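Local atomic coordinates of peptidoglycan-recognition protein SA (Drosophila melanogaster, PDB entry 1SXR), a protein that binds peptidoglycan of Gram-positive bacteria and so activates the Toll pathway of innate immunity. Residues Gln31-Tyr37 / Tyr102-Thr107; Leu58-Gln62 / Ile74-Leu79; Glu143-Ala149 / Ile167-His172. One frame throughout, in Å; residues are numbered along the deposited sequence.

Interaction 1 (Gln31-Tyr37 / Tyr102-Thr107). With SO4 (sulfate ion), chain C; EDO (1,2-ethanediol), chain E.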
loop_
_atom_site.group_PDB
_atom_site.type_symbol
_atom_site.label_atom_id
_atom_site.label_comp_id
_atom_site.label_asym_id
_atom_site.label_seq_id
_atom_site.Cartn_x
_atom_site.Cartn_y
_atom_site.Cartn_z
ATOM N N GLN A 31 -1.020 15.189 -1.866
ATOM C CA GLN A 31 0.103 15.194 -0.924
ATOM C C GLN A 31 1.200 16.145 -1.386
ATOM O O GLN A 31 1.265 16.525 -2.564
ATOM C CB GLN A 31 0.715 13.792 -0.827
ATOM C CG GLN A 31 -0.248 12.743 -0.315
ATOM C CD GLN A 31 0.320 11.368 -0.374
ATOM O OE1 GLN A 31 0.888 10.978 -1.408
ATOM N NE2 GLN A 31 0.170 10.609 0.728
ATOM N N VAL A 32 2.066 16.499 -0.453
ATOM C CA VAL A 32 3.262 17.273 -0.752
ATOM C C VAL A 32 4.386 16.300 -1.056
ATOM O O VAL A 32 4.716 15.436 -0.248
ATOM C CB VAL A 32 3.662 18.116 0.459
ATOM C CG1 VAL A 32 5.017 18.823 0.226
ATOM C CG2 VAL A 32 2.566 19.137 0.749
ATOM N N ARG A 33 4.993 16.458 -2.219
ATOM C CA ARG A 33 6.074 15.549 -2.603
ATOM C C ARG A 33 7.408 16.227 -2.383
ATOM O O ARG A 33 7.489 17.446 -2.424
ATOM C CB ARG A 33 5.910 15.106 -4.054
ATOM C CG ARG A 33 4.637 14.301 -4.212
ATOM C CD ARG A 33 4.425 13.693 -5.572
ATOM N NE ARG A 33 3.745 14.609 -6.475
ATOM C CZ ARG A 33 3.004 14.219 -7.502
ATOM N NH1 ARG A 33 2.837 12.923 -7.749
ATOM N NH2 ARG A 33 2.420 15.124 -8.281
ATOM N N PRO A 34 8.459 15.453 -2.132
ATOM C CA PRO A 34 8.417 13.986 -2.080
ATOM C C PRO A 34 7.900 13.469 -0.733
ATOM O O PRO A 34 8.000 14.151 0.305
ATOM C CB PRO A 34 9.884 13.592 -2.291
ATOM C CG PRO A 34 10.659 14.735 -1.730
ATOM C CD PRO A 34 9.817 15.979 -1.912
ATOM N N ILE A 35 7.303 12.278 -0.772
ATOM C CA ILE A 35 6.770 11.645 0.423
ATOM C C ILE A 35 7.908 10.971 1.161
ATOM O O ILE A 35 8.795 10.387 0.521
ATOM C CB ILE A 35 5.709 10.624 -0.003
ATOM C CG1 ILE A 35 4.414 11.353 -0.362
ATOM C CG2 ILE A 35 5.465 9.571 1.081
ATOM C CD1 ILE A 35 3.665 11.859 0.848
ATOM N N ARG A 36 7.878 11.039 2.487
ATOM C CA ARG A 36 9.013 10.637 3.312
ATOM C C ARG A 36 8.786 9.368 4.100
ATOM O O ARG A 36 9.680 8.908 4.816
ATOM C CB ARG A 36 9.406 11.780 4.254
ATOM C CG ARG A 36 9.825 13.012 3.473
ATOM C CD ARG A 36 10.426 14.119 4.298
ATOM N NE ARG A 36 10.595 15.298 3.447
ATOM C CZ ARG A 36 11.638 15.533 2.652
ATOM N NH1 ARG A 36 12.655 14.678 2.587
ATOM N NH2 ARG A 36 11.673 16.644 1.923
ATOM N N TYR A 37 7.580 8.810 3.964
ATOM C CA TYR A 37 7.191 7.590 4.657
ATOM C C TYR A 37 6.478 6.607 3.728
ATOM O O TYR A 37 5.627 7.007 2.950
ATOM C CB TYR A 37 6.235 7.947 5.794
ATOM C CG TYR A 37 6.923 8.632 6.951
ATOM C CD1 TYR A 37 7.658 7.890 7.874
ATOM C CD2 TYR A 37 6.842 10.000 7.121
ATOM C CE1 TYR A 37 8.291 8.495 8.938
ATOM C CE2 TYR A 37 7.459 10.618 8.194
ATOM C CZ TYR A 37 8.186 9.858 9.090
ATOM O OH TYR A 37 8.805 10.454 10.173
ATOM N N TYR A 102 -0.473 8.741 8.984
ATOM C CA TYR A 102 0.458 8.511 7.875
ATOM C C TYR A 102 -0.213 8.519 6.515
ATOM O O TYR A 102 0.359 8.040 5.534
ATOM C CB TYR A 102 1.285 7.219 8.090
ATOM C CG TYR A 102 2.366 7.415 9.153
ATOM C CD1 TYR A 102 3.639 7.809 8.801
ATOM C CD2 TYR A 102 2.073 7.253 10.490
ATOM C CE1 TYR A 102 4.604 8.030 9.779
ATOM C CE2 TYR A 102 3.029 7.451 11.483
ATOM C CZ TYR A 102 4.298 7.839 11.091
ATOM O OH TYR A 102 5.279 8.048 12.021
ATOM N N ASN A 103 -1.432 9.050 6.432
ATOM C CA ASN A 103 -2.111 9.134 5.155
ATOM C C ASN A 103 -1.664 10.350 4.348
ATOM O O ASN A 103 -1.277 10.200 3.186
ATOM C CB ASN A 103 -3.620 9.171 5.355
ATOM C CG ASN A 103 -4.149 7.882 5.944
ATOM O OD1 ASN A 103 -3.802 6.800 5.482
ATOM N ND2 ASN A 103 -5.023 7.990 6.941
ATOM N N ALA A 104 -1.679 11.542 4.957
ATOM C CA ALA A 104 -1.192 12.731 4.263
ATOM C C ALA A 104 0.307 12.627 3.959
ATOM O O ALA A 104 0.755 13.088 2.914
ATOM C CB ALA A 104 -1.462 13.986 5.095
ATOM N N ILE A 105 1.074 12.041 4.876
ATOM C CA ILE A 105 2.554 12.051 4.743
ATOM C C ILE A 105 3.195 10.718 4.311
ATOM O O ILE A 105 4.420 10.617 4.203
ATOM C CB ILE A 105 3.235 12.549 6.043
ATOM C CG1 ILE A 105 2.985 11.548 7.167
ATOM C CG2 ILE A 105 2.784 13.985 6.368
ATOM C CD1 ILE A 105 3.728 11.839 8.500
ATOM N N GLY A 106 2.383 9.702 4.040
ATOM C CA GLY A 106 2.938 8.406 3.658
ATOM C C GLY A 106 2.299 7.830 2.404
ATOM O O GLY A 106 1.195 8.229 2.013
ATOM N N THR A 107 2.998 6.884 1.784
ATOM C CA THR A 107 2.458 6.068 0.721
ATOM C C THR A 107 2.190 4.696 1.292
ATOM O O THR A 107 3.122 4.071 1.774
ATOM C CB THR A 107 3.482 5.925 -0.416
ATOM O OG1 THR A 107 3.786 7.225 -0.928
ATOM C CG2 THR A 107 2.864 5.180 -1.561
HETATM S S SO4 C . -3.722 11.686 8.337
HETATM O O1 SO4 C . -2.394 11.149 8.089
HETATM O O2 SO4 C . -4.629 10.604 8.621
HETATM O O3 SO4 C . -4.225 12.322 7.150
HETATM O O4 SO4 C . -3.672 12.547 9.493
HETATM C C1 EDO E . 4.214 18.725 -6.258
HETATM O O1 EDO E . 5.421 18.075 -6.693
HETATM C C2 EDO E . 3.774 18.157 -4.915
HETATM O O2 EDO E . 4.422 18.861 -3.850
HETATM O O HOH W 1 2.402 9.049 -2.619
HETATM O O HOH W 2 1.900 15.404 2.288
HETATM O O HOH W 3 6.041 12.819 3.846
HETATM O O HOH W 4 7.882 8.793 12.542
#
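Y102 turns the edge of its ring onto Y37 in a T-shaped stack: CE1 of Y102 stands 3.6 Å above the Y37 plane, over its centre, and the two planes meet at 82°. Past the rings, a water joins the hydroxyls of Y37 and Y102, and Y102 OH also bonds H178 O, in the C-terminal histidine run that is evidently a tag. At N103 the carbonyl takes the side-chain amide of Q31, NE2 to O 2.9 Å, nearly along the C=O axis; the N103 backbone N and ND2, with A104 N, hold a sulfate ion, probably from the crystallisation liquor. A104 O receives a water that also accepts from V32 N. I105 sets CD1 beside the Y37 ring, 3.9 Å from CD2 of Y37, while its carbonyl O lies at that ring's edge, in plane, and accepts a water held by R36 N. Next, G106 O accepts the second N-H of Q31, NE2 to O 2.9 Å, from above the carbonyl plane. The Q31 chain, extended beyond CG (chi2 174°), carries its amide to both carbonyls, which lie close to the amide plane and so fix its rotation. T107 N donates to Y37 O (2.9 Å), and T107 OG1 touches I35 CG2 at 3.5 Å. These bonds gather the loops that lead into neighbouring parallel strands 35-42 and 106-111 of the central mixed sheet of the PGRP amidase-like fold.

Interaction 2 (Leu58-Gln62 / Ile74-Leu79); sequences LQNMQ and ISYNFL. With EDO (1,2-ethanediol), chain D.
Helix-on-sheet packing of the PGRP amidase-like fold brings helix 50-67 against the chain that runs into strand 78-80, and both segments overlap regions inferred to bind peptidoglycan. The contact is apolar and hinges on M61, I74, L58 and L79. With CG trans to the amide nitrogen (chi1 -172°), the M61 chain runs straight to SD, which places the sulfur among three partners. I74 crosses the methionine chain, its CD1 lying 3.8 Å from M61 SD and against the helix backbone at L58 O and Q62 N, the two atoms that share a helical hydrogen bond; I74 was modelled in two conformers, and its contacts, described for one of them, are tentative. L79 comes from the strand to meet M61 tip to tip, CD2 to SD 3.9 Å. The third partner is the Y76 ring, whose edge faces the sulfur: CE2 of Y76 is 4.2 Å from M61 SD, near the ring plane, a Met-aromatic contact made at the rim. Three residues before M61, the L58 side chain runs antiparallel alongside that of L79, their CD2 methyls 3.8 Å apart. The amide of Q62 is turned to other partners, NE2 to D73 and OE1 to K23 N. W20 covers L58 and Q62, and Y87 adds to the cover of L58. Beyond the apolar cluster, S75 OG sits 3.3 Å above the centre of the Y76 ring and hydrogen-bonds O2 of a 1,2-ethanediol molecule, probably a crystallisation additive, at 2.8 Å.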
loop_
_atom_site.group_PDB
_atom_site.type_symbol
_atom_site.label_atom_id
_atom_site.label_comp_id
_atom_site.label_asym_id
_atom_site.label_seq_id
_atom_site.Cartn_x
_atom_site.Cartn_y
_atom_site.Cartn_z
ATOM N N LEU A 58 -10.535 -6.335 -6.513
ATOM C CA LEU A 58 -10.224 -4.949 -6.243
ATOM C C LEU A 58 -11.481 -4.079 -6.411
ATOM O O LEU A 58 -11.683 -3.111 -5.675
ATOM C CB LEU A 58 -9.114 -4.468 -7.193
ATOM C CG LEU A 58 -7.765 -5.131 -6.913
ATOM C CD1 LEU A 58 -6.825 -4.879 -8.125
ATOM C CD2 LEU A 58 -7.147 -4.622 -5.587
ATOM N N GLN A 59 -12.299 -4.407 -7.404
ATOM C CA GLN A 59 -13.562 -3.657 -7.572
ATOM C C GLN A 59 -14.437 -3.711 -6.322
ATOM O O GLN A 59 -15.006 -2.689 -5.887
ATOM C CB GLN A 59 -14.345 -4.158 -8.795
ATOM C CG GLN A 59 -13.630 -3.837 -10.118
ATOM C CD GLN A 59 -14.198 -4.652 -11.243
ATOM O OE1 GLN A 59 -15.332 -5.130 -11.161
ATOM N NE2 GLN A 59 -13.433 -4.817 -12.300
ATOM N N ASN A 60 -14.558 -4.898 -5.752
ATOM C CA ASN A 60 -15.395 -5.034 -4.553
ATOM C C ASN A 60 -14.709 -4.502 -3.298
ATOM O O ASN A 60 -15.374 -3.956 -2.391
ATOM C CB ASN A 60 -15.848 -6.475 -4.427
ATOM C CG ASN A 60 -16.857 -6.829 -5.493
ATOM O OD1 ASN A 60 -17.828 -6.095 -5.700
ATOM N ND2 ASN A 60 -16.616 -7.919 -6.195
ATOM N N MET A 61 -13.378 -4.607 -3.241
ATOM C CA MET A 61 -12.686 -3.955 -2.129
ATOM C C MET A 61 -12.909 -2.436 -2.181
ATOM O O MET A 61 -13.155 -1.783 -1.165
ATOM C CB MET A 61 -11.183 -4.282 -2.156
ATOM C CG MET A 61 -10.489 -3.785 -0.921
ATOM S SD MET A 61 -8.721 -4.132 -0.932
ATOM C CE MET A 61 -8.650 -5.753 -1.649
ATOM N N GLN A 62 -12.753 -1.848 -3.361
ATOM C CA GLN A 62 -13.069 -0.440 -3.539
ATOM C C GLN A 62 -14.508 -0.067 -3.125
ATOM O O GLN A 62 -14.715 0.943 -2.448
ATOM C CB GLN A 62 -12.781 -0.004 -4.986
ATOM C CG GLN A 62 -12.963 1.497 -5.151
ATOM C CD GLN A 62 -12.828 1.923 -6.583
ATOM O OE1 GLN A 62 -13.398 1.296 -7.481
ATOM N NE2 GLN A 62 -12.085 2.992 -6.800
ATOM N N ILE A 74 -10.255 3.227 -2.627
ATOM C CA ILE A 74 -9.536 2.142 -1.969
ATOM C C ILE A 74 -8.446 2.747 -1.060
ATOM O O ILE A 74 -7.778 3.737 -1.422
ATOM C CB ILE A 74 -8.963 1.159 -3.018
ATOM C CG1 ILE A 74 -8.650 -0.200 -2.390
ATOM C CG2 ILE A 74 -7.911 1.756 -3.886
ATOM C CD1 ILE A 74 -8.777 -1.317 -3.416
ATOM N N SER A 75 -8.294 2.201 0.148
ATOM C CA SER A 75 -7.555 2.929 1.199
ATOM C C SER A 75 -6.068 3.072 0.874
ATOM O O SER A 75 -5.429 4.095 1.203
ATOM C CB SER A 75 -7.713 2.227 2.541
ATOM O OG SER A 75 -7.069 0.962 2.486
ATOM N N TYR A 76 -5.520 2.037 0.248
ATOM C CA TYR A 76 -4.063 1.965 -0.003
ATOM C C TYR A 76 -3.676 2.752 -1.233
ATOM O O TYR A 76 -4.466 2.849 -2.178
ATOM C CB TYR A 76 -3.644 0.496 -0.212
ATOM C CG TYR A 76 -4.226 -0.430 0.822
ATOM C CD1 TYR A 76 -3.744 -0.437 2.125
ATOM C CD2 TYR A 76 -5.250 -1.280 0.492
ATOM C CE1 TYR A 76 -4.310 -1.290 3.084
ATOM C CE2 TYR A 76 -5.802 -2.144 1.419
ATOM C CZ TYR A 76 -5.332 -2.135 2.705
ATOM O OH TYR A 76 -5.873 -2.993 3.652
ATOM N N ASN A 77 -2.453 3.281 -1.276
ATOM C CA ASN A 77 -2.005 3.918 -2.530
ATOM C C ASN A 77 -1.767 2.905 -3.641
ATOM O O ASN A 77 -2.093 3.172 -4.787
ATOM C CB ASN A 77 -0.774 4.783 -2.281
ATOM C CG ASN A 77 -1.092 5.994 -1.407
ATOM O OD1 ASN A 77 -0.999 5.916 -0.201
ATOM N ND2 ASN A 77 -1.527 7.096 -2.024
ATOM N N PHE A 78 -1.196 1.750 -3.283
ATOM C CA PHE A 78 -0.935 0.630 -4.229
ATOM C C PHE A 78 -1.192 -0.694 -3.569
ATOM O O PHE A 78 -1.090 -0.830 -2.338
ATOM C CB PHE A 78 0.530 0.654 -4.680
ATOM C CG PHE A 78 0.876 1.907 -5.434
ATOM C CD1 PHE A 78 0.465 2.046 -6.758
ATOM C CD2 PHE A 78 1.558 2.940 -4.816
ATOM C CE1 PHE A 78 0.741 3.231 -7.471
ATOM C CE2 PHE A 78 1.828 4.122 -5.512
ATOM C CZ PHE A 78 1.423 4.266 -6.830
ATOM N N LEU A 79 -1.471 -1.698 -4.405
ATOM C CA LEU A 79 -1.655 -3.074 -3.929
ATOM C C LEU A 79 -0.835 -4.003 -4.815
ATOM O O LEU A 79 -0.658 -3.719 -5.988
ATOM C CB LEU A 79 -3.133 -3.509 -3.967
ATOM C CG LEU A 79 -4.146 -2.667 -3.176
ATOM C CD1 LEU A 79 -4.766 -1.556 -4.062
ATOM C CD2 LEU A 79 -5.206 -3.529 -2.542
HETATM C C1 EDO D . -9.571 -0.793 5.424
HETATM O O1 EDO D . -9.523 -0.181 6.725
HETATM C C2 EDO D . -8.155 -1.091 4.941
HETATM O O2 EDO D . -7.326 0.066 5.082
#

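Interaction 3 (Glu143-Ala149 / Ile167-His172); sequences EDYALIA and IQEWPH
The rings of Y145 and H172 form an offset stack, planes 2° apart and centroids 3.8 Å apart: ND1 of H172 lies over the centre of the Y145 face, and CE2 of Y145 over that of the imidazole. Around the H172 edge, in its plane, sit the carbonyl oxygens of E143 and Y145 and a water. ND1 donates to Y145 O at 2.8 Å, so stack and bond together fix the turn of the imidazole. Y145 CG stands between its backbone N and carbonyl carbon (chi1 70°), which folds the ring back over H172 and lets a water join Y145 OH to P171 O. Replacing Y145 by alanine would probably strip the ring from one face of H172 and leave the water on P171 O without its hydroxyl partner. Further along, L147 N donates to H172 O in a nearly straight bond of 2.9 Å. L147 CD2 packs on W170 CE3 at 3.7 Å, and A149 CB meets I167 CD1 at 3.8 Å. A type I turn from I167 to W170 swings the chain back from helix 161-167. Here the segment after the last helix of the amidase-like fold covers 145-149, the outermost strand on this side of the central sheet.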
loop_
_atom_site.group_PDB
_atom_site.type_symbol
_atom_site.label_atom_id
_atom_site.label_comp_id
_atom_site.label_asym_id
_atom_site.label_seq_id
_atom_site.Cartn_x
_atom_site.Cartn_y
_atom_site.Cartn_z
ATOM N N GLU A 143 14.744 10.461 -1.262
ATOM C CA GLU A 143 15.821 9.482 -1.379
ATOM C C GLU A 143 16.093 8.777 -0.035
ATOM O O GLU A 143 16.573 7.642 -0.025
ATOM C CB GLU A 143 17.091 10.144 -1.951
ATOM C CG GLU A 143 16.978 10.551 -3.427
ATOM C CD GLU A 143 18.333 10.722 -4.117
ATOM O OE1 GLU A 143 19.283 11.168 -3.451
ATOM O OE2 GLU A 143 18.442 10.407 -5.332
ATOM N N ASP A 144 15.782 9.431 1.086
ATOM C CA ASP A 144 15.977 8.823 2.399
ATOM C C ASP A 144 14.670 8.477 3.117
ATOM O O ASP A 144 14.583 8.582 4.347
ATOM C CB ASP A 144 16.852 9.702 3.308
ATOM C CG ASP A 144 16.306 11.110 3.469
ATOM O OD1 ASP A 144 15.476 11.554 2.644
ATOM O OD2 ASP A 144 16.658 11.853 4.407
ATOM N N TYR A 145 13.667 8.045 2.349
ATOM C CA TYR A 145 12.362 7.720 2.931
ATOM C C TYR A 145 12.484 6.684 4.033
ATOM O O TYR A 145 13.402 5.855 4.020
ATOM C CB TYR A 145 11.381 7.224 1.858
ATOM C CG TYR A 145 11.701 5.870 1.294
ATOM C CD1 TYR A 145 11.225 4.715 1.901
ATOM C CD2 TYR A 145 12.494 5.735 0.164
ATOM C CE1 TYR A 145 11.517 3.461 1.386
ATOM C CE2 TYR A 145 12.788 4.490 -0.358
ATOM C CZ TYR A 145 12.313 3.358 0.258
ATOM O OH TYR A 145 12.637 2.118 -0.262
ATOM N N ALA A 146 11.550 6.740 4.983
ATOM C CA ALA A 146 11.444 5.728 6.045
ATOM C C ALA A 146 10.391 4.687 5.659
ATOM O O ALA A 146 9.300 5.060 5.228
ATOM C CB ALA A 146 11.063 6.366 7.352
ATOM N N LEU A 147 10.736 3.416 5.827
ATOM C CA LEU A 147 9.825 2.291 5.595
ATOM C C LEU A 147 9.326 1.775 6.938
ATOM O O LEU A 147 10.124 1.441 7.826
ATOM C CB LEU A 147 10.568 1.167 4.857
ATOM C CG LEU A 147 9.740 -0.083 4.526
ATOM C CD1 LEU A 147 8.879 0.245 3.319
ATOM C CD2 LEU A 147 10.625 -1.291 4.232
ATOM N N ILE A 148 8.015 1.685 7.105
ATOM C CA ILE A 148 7.472 1.122 8.344
ATOM C C ILE A 148 6.309 0.180 8.062
ATOM O O ILE A 148 5.703 0.237 7.000
ATOM C CB ILE A 148 6.976 2.220 9.312
ATOM C CG1 ILE A 148 5.907 3.095 8.642
ATOM C CG2 ILE A 148 8.122 3.138 9.736
ATOM C CD1 ILE A 148 5.274 4.084 9.623
ATOM N N ALA A 149 6.051 -0.692 9.035
ATOM C CA ALA A 149 4.847 -1.529 9.067
ATOM C C ALA A 149 3.679 -0.801 9.727
ATOM O O ALA A 149 3.840 -0.056 10.692
ATOM C CB ALA A 149 5.131 -2.824 9.836
ATOM N N ILE A 167 10.217 -7.231 6.190
ATOM C CA ILE A 167 10.520 -5.832 5.867
ATOM C C ILE A 167 11.510 -5.190 6.849
ATOM O O ILE A 167 12.199 -4.228 6.513
ATOM C CB ILE A 167 9.238 -4.986 5.713
ATOM C CG1 ILE A 167 8.545 -4.804 7.049
ATOM C CG2 ILE A 167 8.278 -5.617 4.698
ATOM C CD1 ILE A 167 7.432 -3.781 7.007
ATOM N N GLN A 168 11.605 -5.727 8.058
ATOM C CA GLN A 168 12.606 -5.216 9.005
ATOM C C GLN A 168 14.031 -5.363 8.476
ATOM O O GLN A 168 14.940 -4.658 8.914
ATOM C CB GLN A 168 12.507 -5.938 10.334
ATOM C CG GLN A 168 11.327 -5.563 11.165
ATOM C CD GLN A 168 11.248 -6.408 12.412
ATOM O OE1 GLN A 168 12.248 -6.587 13.099
ATOM N NE2 GLN A 168 10.070 -6.938 12.707
ATOM N N GLU A 169 14.224 -6.271 7.533
ATOM C CA GLU A 169 15.553 -6.480 6.966
ATOM C C GLU A 169 15.796 -5.641 5.715
ATOM O O GLU A 169 16.875 -5.710 5.110
ATOM C CB GLU A 169 15.766 -7.959 6.662
ATOM C CG GLU A 169 15.453 -8.863 7.846
ATOM C CD GLU A 169 16.386 -8.624 9.017
ATOM O OE1 GLU A 169 17.563 -8.277 8.772
ATOM O OE2 GLU A 169 15.945 -8.772 10.180
ATOM N N TRP A 170 14.816 -4.842 5.307
ATOM C CA TRP A 170 14.994 -4.060 4.095
ATOM C C TRP A 170 15.686 -2.758 4.415
ATOM O O TRP A 170 15.545 -2.228 5.515
ATOM C CB TRP A 170 13.645 -3.730 3.461
ATOM C CG TRP A 170 12.950 -4.877 2.846
ATOM C CD1 TRP A 170 13.236 -6.209 3.000
ATOM C CD2 TRP A 170 11.796 -4.810 2.003
ATOM N NE1 TRP A 170 12.335 -6.965 2.290
ATOM C CE2 TRP A 170 11.438 -6.132 1.671
ATOM C CE3 TRP A 170 11.026 -3.757 1.490
ATOM C CZ2 TRP A 170 10.353 -6.431 0.842
ATOM C CZ3 TRP A 170 9.937 -4.057 0.678
ATOM C CH2 TRP A 170 9.616 -5.383 0.359
ATOM N N PRO A 171 16.392 -2.211 3.434
ATOM C CA PRO A 171 16.966 -0.892 3.605
ATOM C C PRO A 171 15.814 0.075 3.805
ATOM O O PRO A 171 14.719 -0.135 3.267
ATOM C CB PRO A 171 17.665 -0.612 2.267
ATOM C CG PRO A 171 17.784 -1.947 1.578
ATOM C CD PRO A 171 16.650 -2.779 2.096
ATOM N N HIS A 172 16.056 1.106 4.587
ATOM C CA HIS A 172 15.045 2.135 4.842
ATOM C C HIS A 172 14.131 1.795 5.998
ATOM O O HIS A 172 13.432 2.682 6.478
ATOM C CB HIS A 172 14.197 2.480 3.590
ATOM C CG HIS A 172 14.971 3.119 2.478
ATOM N ND1 HIS A 172 15.104 4.486 2.349
ATOM C CD2 HIS A 172 15.646 2.576 1.435
ATOM C CE1 HIS A 172 15.827 4.758 1.273
ATOM N NE2 HIS A 172 16.170 3.615 0.701
HETATM O O HOH W 5 17.114 5.505 -1.696
HETATM O O HOH W 6 13.254 -0.261 1.126
#

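All three contacts reach one mixed sheet. Interaction 2 is the buried one, purely apolar across its segments, where a helix packs beside strand 78-80. Interactions 1 and 3 are only partly buried and mix ring packing with hydrogen bonds and bridging waters: an edge-to-face pair and a side-chain amide in interaction 1, an offset stack and an imidazole N-H in interaction 3. Interactions 1 and 3 meet where strands 35-42 and 145-149 run side by side, with A146 CB packed on the Y37 ring. Between interactions 1 and 2, T107, in strand 106-111, touches N77, the residue just before the neighbouring strand 78-80. Interactions 2 and 3 lie on opposite sides of the chain's centre, nearest atoms about 10 Å apart.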